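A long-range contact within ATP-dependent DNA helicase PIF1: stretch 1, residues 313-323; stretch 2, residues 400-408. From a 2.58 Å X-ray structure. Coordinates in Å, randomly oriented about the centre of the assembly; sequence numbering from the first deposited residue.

Stretch 1 (313-323) VIDFVDRDTYM
Stretch 2, residues 400-408: NKKYPLVKF

Residues 313-316 and 404-408 run antiparallel, with 162° between their N-to-C directions and axes approaching to 4.5 Å; the two stretches together bury 716 Å². Val313 pairs with Val406 in a non-hydrogen-bonded position, their CA atoms 4.0 Å apart.

Leu405 covers the most surface and anchors the contact through its backbone. Extended at phi/psi -103/115, it accepts a hydrogen bond from Ile314 N to Leu405 O (2.6 Å, 168°) and donates one from Leu405 N to Asp315 O (2.8 Å, 160°). Ile314 departs from regular strand geometry at -111/-38, while Asp315 returns to an extended -152/169. The Leu405 side chain (chi1 t, chi2 p) lies on the same face as that of Asp315, Leu405 CD2 reaching 4.1 Å from Asp315 CB. Tyr322 (chi1 t) returns from the following loop to the same methyl, with Tyr322 OH 4.1 Å from Leu405 CD2.

Lys402 (-139/131) extends the contact beyond the strand pairing. Its CB points sideways, but the m, t, t, m rotamer brings the amine back to stretch 1, where Lys402 NZ donates a hydrogen bond to Phe316 O at 3.0 Å. The same fold of the chain places Lys402 NZ 3.3 Å from Val317 CB.

Phe316 (-137/92; chi1 m, chi2 91°) lies on the other face, together with Val313, Pro404 and Val406. Its ring meets the proline obliquely, with Phe316 CE2 3.9 Å from Pro404 CB, and its backbone makes a CA-H...O contact from Phe316 CA to Tyr403 O at 3.6 Å. Farther along, Val313 CB packs 4.2 Å from Val406 CG2. Past Val317, Asp318 (-155/103) approaches the loop before Pro404, but Asp318 O and Lys401 O, 3.1 Å apart, are both acceptors and form no hydrogen bond.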

# COMPACT_ATOMS: atom_id res chain seq x y z
N VAL A 313 8.49 -16.55 12.37
CA VAL A 313 8.16 -17.97 12.47
C VAL A 313 9.07 -18.64 13.49
O VAL A 313 10.29 -18.43 13.49
CB VAL A 313 8.26 -18.64 11.10
CG1 VAL A 313 9.54 -18.21 10.40
CG2 VAL A 313 8.22 -20.15 11.25
N ILE A 314 8.48 -19.44 14.37
CA ILE A 314 9.21 -20.08 15.45
C ILE A 314 9.33 -21.59 15.25
O ILE A 314 10.36 -22.18 15.58
CB ILE A 314 8.55 -19.76 16.81
CG1 ILE A 314 8.07 -18.31 16.84
CG2 ILE A 314 9.53 -20.03 17.94
CD1 ILE A 314 7.23 -17.98 18.04
N ASP A 315 8.29 -22.24 14.73
CA ASP A 315 8.31 -23.70 14.59
C ASP A 315 7.42 -24.11 13.41
O ASP A 315 6.66 -23.30 12.87
CB ASP A 315 7.86 -24.38 15.89
CG ASP A 315 8.41 -25.79 16.03
OD1 ASP A 315 9.21 -26.21 15.18
OD2 ASP A 315 8.02 -26.48 17.00
N PHE A 316 7.54 -25.39 13.02
CA PHE A 316 6.64 -26.01 12.04
C PHE A 316 6.27 -27.41 12.55
O PHE A 316 6.99 -28.37 12.27
CB PHE A 316 7.26 -26.13 10.66
CG PHE A 316 7.88 -24.88 10.13
CD1 PHE A 316 9.22 -24.60 10.37
CD2 PHE A 316 7.15 -24.01 9.34
CE1 PHE A 316 9.79 -23.46 9.86
CE2 PHE A 316 7.72 -22.87 8.83
CZ PHE A 316 9.05 -22.59 9.09
N VAL A 317 5.16 -27.52 13.28
CA VAL A 317 4.44 -28.79 13.34
C VAL A 317 3.02 -28.50 13.80
O VAL A 317 2.79 -27.66 14.67
CB VAL A 317 5.16 -29.82 14.26
CG1 VAL A 317 5.30 -29.29 15.69
CG2 VAL A 317 4.43 -31.16 14.24
N ASP A 318 2.05 -29.17 13.16
CA ASP A 318 0.74 -29.37 13.77
C ASP A 318 0.11 -30.62 13.15
O ASP A 318 -0.37 -30.55 12.02
CB ASP A 318 -0.16 -28.16 13.59
CG ASP A 318 -1.57 -28.41 14.08
OD1 ASP A 318 -1.75 -28.66 15.29
OD2 ASP A 318 -2.51 -28.36 13.25
N ARG A 319 0.13 -31.74 13.87
CA ARG A 319 -0.82 -32.78 13.49
C ARG A 319 -2.12 -32.63 14.28
O ARG A 319 -2.58 -33.56 14.94
CB ARG A 319 -0.21 -34.16 13.71
CG ARG A 319 0.97 -34.49 12.81
CD ARG A 319 1.47 -35.90 13.11
NE ARG A 319 2.63 -36.27 12.32
CZ ARG A 319 3.28 -37.42 12.43
NH1 ARG A 319 2.91 -38.34 13.30
NH2 ARG A 319 4.34 -37.65 11.65
N ASP A 320 -2.71 -31.43 14.23
CA ASP A 320 -4.01 -31.12 14.82
C ASP A 320 -3.96 -31.28 16.34
O ASP A 320 -4.98 -31.12 17.03
CB ASP A 320 -5.12 -31.99 14.21
CG ASP A 320 -6.49 -31.33 14.27
OD1 ASP A 320 -7.11 -31.31 15.36
OD2 ASP A 320 -6.96 -30.83 13.22
N THR A 321 -2.78 -31.59 16.88
CA THR A 321 -2.61 -31.90 18.29
C THR A 321 -2.09 -30.73 19.11
O THR A 321 -2.18 -30.77 20.34
CB THR A 321 -1.67 -33.09 18.47
OG1 THR A 321 -1.83 -34.01 17.38
CG2 THR A 321 -1.96 -33.82 19.78
N TYR A 322 -1.56 -29.69 18.46
CA TYR A 322 -0.84 -28.63 19.15
C TYR A 322 -1.84 -27.70 19.84
O TYR A 322 -1.99 -26.52 19.50
CB TYR A 322 0.06 -27.88 18.18
CG TYR A 322 1.17 -27.10 18.83
CD1 TYR A 322 1.11 -25.72 18.94
CD2 TYR A 322 2.29 -27.75 19.35
CE1 TYR A 322 2.13 -25.00 19.54
CE2 TYR A 322 3.31 -27.04 19.96
CZ TYR A 322 3.23 -25.67 20.05
OH TYR A 322 4.24 -24.96 20.65
N MET A 323 -2.51 -28.25 20.85
CA MET A 323 -3.49 -27.52 21.66
C MET A 323 -3.48 -28.04 23.10
O MET A 323 -3.79 -29.21 23.35
CB MET A 323 -4.90 -27.64 21.08
CG MET A 323 -5.18 -26.73 19.90
SD MET A 323 -4.96 -24.98 20.28
CE MET A 323 -6.11 -24.76 21.64
N ASN A 400 -1.29 -30.58 3.85
CA ASN A 400 0.10 -31.04 3.76
C ASN A 400 0.46 -31.99 4.90
O ASN A 400 -0.09 -33.09 4.97
CB ASN A 400 1.03 -29.81 3.75
CG ASN A 400 2.44 -30.16 3.33
OD1 ASN A 400 3.30 -30.45 4.16
ND2 ASN A 400 2.70 -30.10 2.02
N LYS A 401 1.37 -31.59 5.80
CA LYS A 401 1.38 -32.10 7.17
C LYS A 401 1.53 -31.03 8.26
O LYS A 401 1.14 -31.30 9.40
CB LYS A 401 2.50 -33.14 7.36
CG LYS A 401 2.24 -34.45 6.64
CD LYS A 401 3.31 -35.47 6.95
CE LYS A 401 3.00 -36.79 6.27
NZ LYS A 401 4.07 -37.79 6.50
N LYS A 402 2.05 -29.84 7.95
CA LYS A 402 2.64 -28.99 8.99
C LYS A 402 2.29 -27.52 8.78
O LYS A 402 2.44 -26.99 7.68
CB LYS A 402 4.17 -29.13 9.01
CG LYS A 402 4.67 -30.35 9.76
CD LYS A 402 6.16 -30.53 9.52
CE LYS A 402 6.74 -31.65 10.37
NZ LYS A 402 6.82 -31.29 11.81
N TYR A 403 1.82 -26.85 9.89
CA TYR A 403 1.56 -25.42 9.74
C TYR A 403 2.67 -24.59 10.38
O TYR A 403 3.27 -25.00 11.38
CB TYR A 403 0.22 -25.04 10.37
CG TYR A 403 -0.99 -25.60 9.66
CD1 TYR A 403 -0.86 -26.29 8.46
CD2 TYR A 403 -2.26 -25.41 10.17
CE1 TYR A 403 -1.97 -26.80 7.81
CE2 TYR A 403 -3.37 -25.91 9.53
CZ TYR A 403 -3.22 -26.60 8.35
OH TYR A 403 -4.34 -27.09 7.71
N PRO A 404 2.98 -23.43 9.81
CA PRO A 404 3.94 -22.52 10.46
C PRO A 404 3.41 -21.95 11.76
O PRO A 404 2.23 -21.60 11.87
CB PRO A 404 4.15 -21.41 9.41
CG PRO A 404 3.72 -22.01 8.12
CD PRO A 404 2.60 -22.96 8.47
N LEU A 405 4.29 -21.83 12.74
CA LEU A 405 4.01 -21.14 14.00
C LEU A 405 4.67 -19.77 13.94
O LEU A 405 5.90 -19.68 13.89
CB LEU A 405 4.52 -21.95 15.19
CG LEU A 405 4.21 -21.38 16.56
CD1 LEU A 405 2.70 -21.26 16.75
CD2 LEU A 405 4.82 -22.24 17.65
N VAL A 406 3.86 -18.72 13.95
CA VAL A 406 4.34 -17.37 13.67
C VAL A 406 3.92 -16.44 14.79
O VAL A 406 2.76 -16.44 15.21
CB VAL A 406 3.82 -16.85 12.31
CG1 VAL A 406 4.42 -15.49 12.01
CG2 VAL A 406 4.17 -17.83 11.20
N LYS A 407 4.87 -15.63 15.27
CA LYS A 407 4.64 -14.62 16.30
C LYS A 407 4.56 -13.26 15.62
O LYS A 407 5.54 -12.81 15.02
CB LYS A 407 5.75 -14.65 17.34
CG LYS A 407 5.68 -13.53 18.36
CD LYS A 407 7.03 -13.30 19.05
CE LYS A 407 8.08 -12.80 18.07
NZ LYS A 407 7.69 -11.53 17.39
N PHE A 408 3.42 -12.59 15.75
CA PHE A 408 3.11 -11.38 14.99
C PHE A 408 3.15 -10.16 15.90
O PHE A 408 2.43 -10.11 16.91
CB PHE A 408 1.73 -11.49 14.33
CG PHE A 408 1.70 -12.37 13.11
CD1 PHE A 408 2.26 -11.95 11.92
CD2 PHE A 408 1.06 -13.61 13.14
CE1 PHE A 408 2.22 -12.75 10.79
CE2 PHE A 408 1.02 -14.41 12.01
CZ PHE A 408 1.59 -13.98 10.84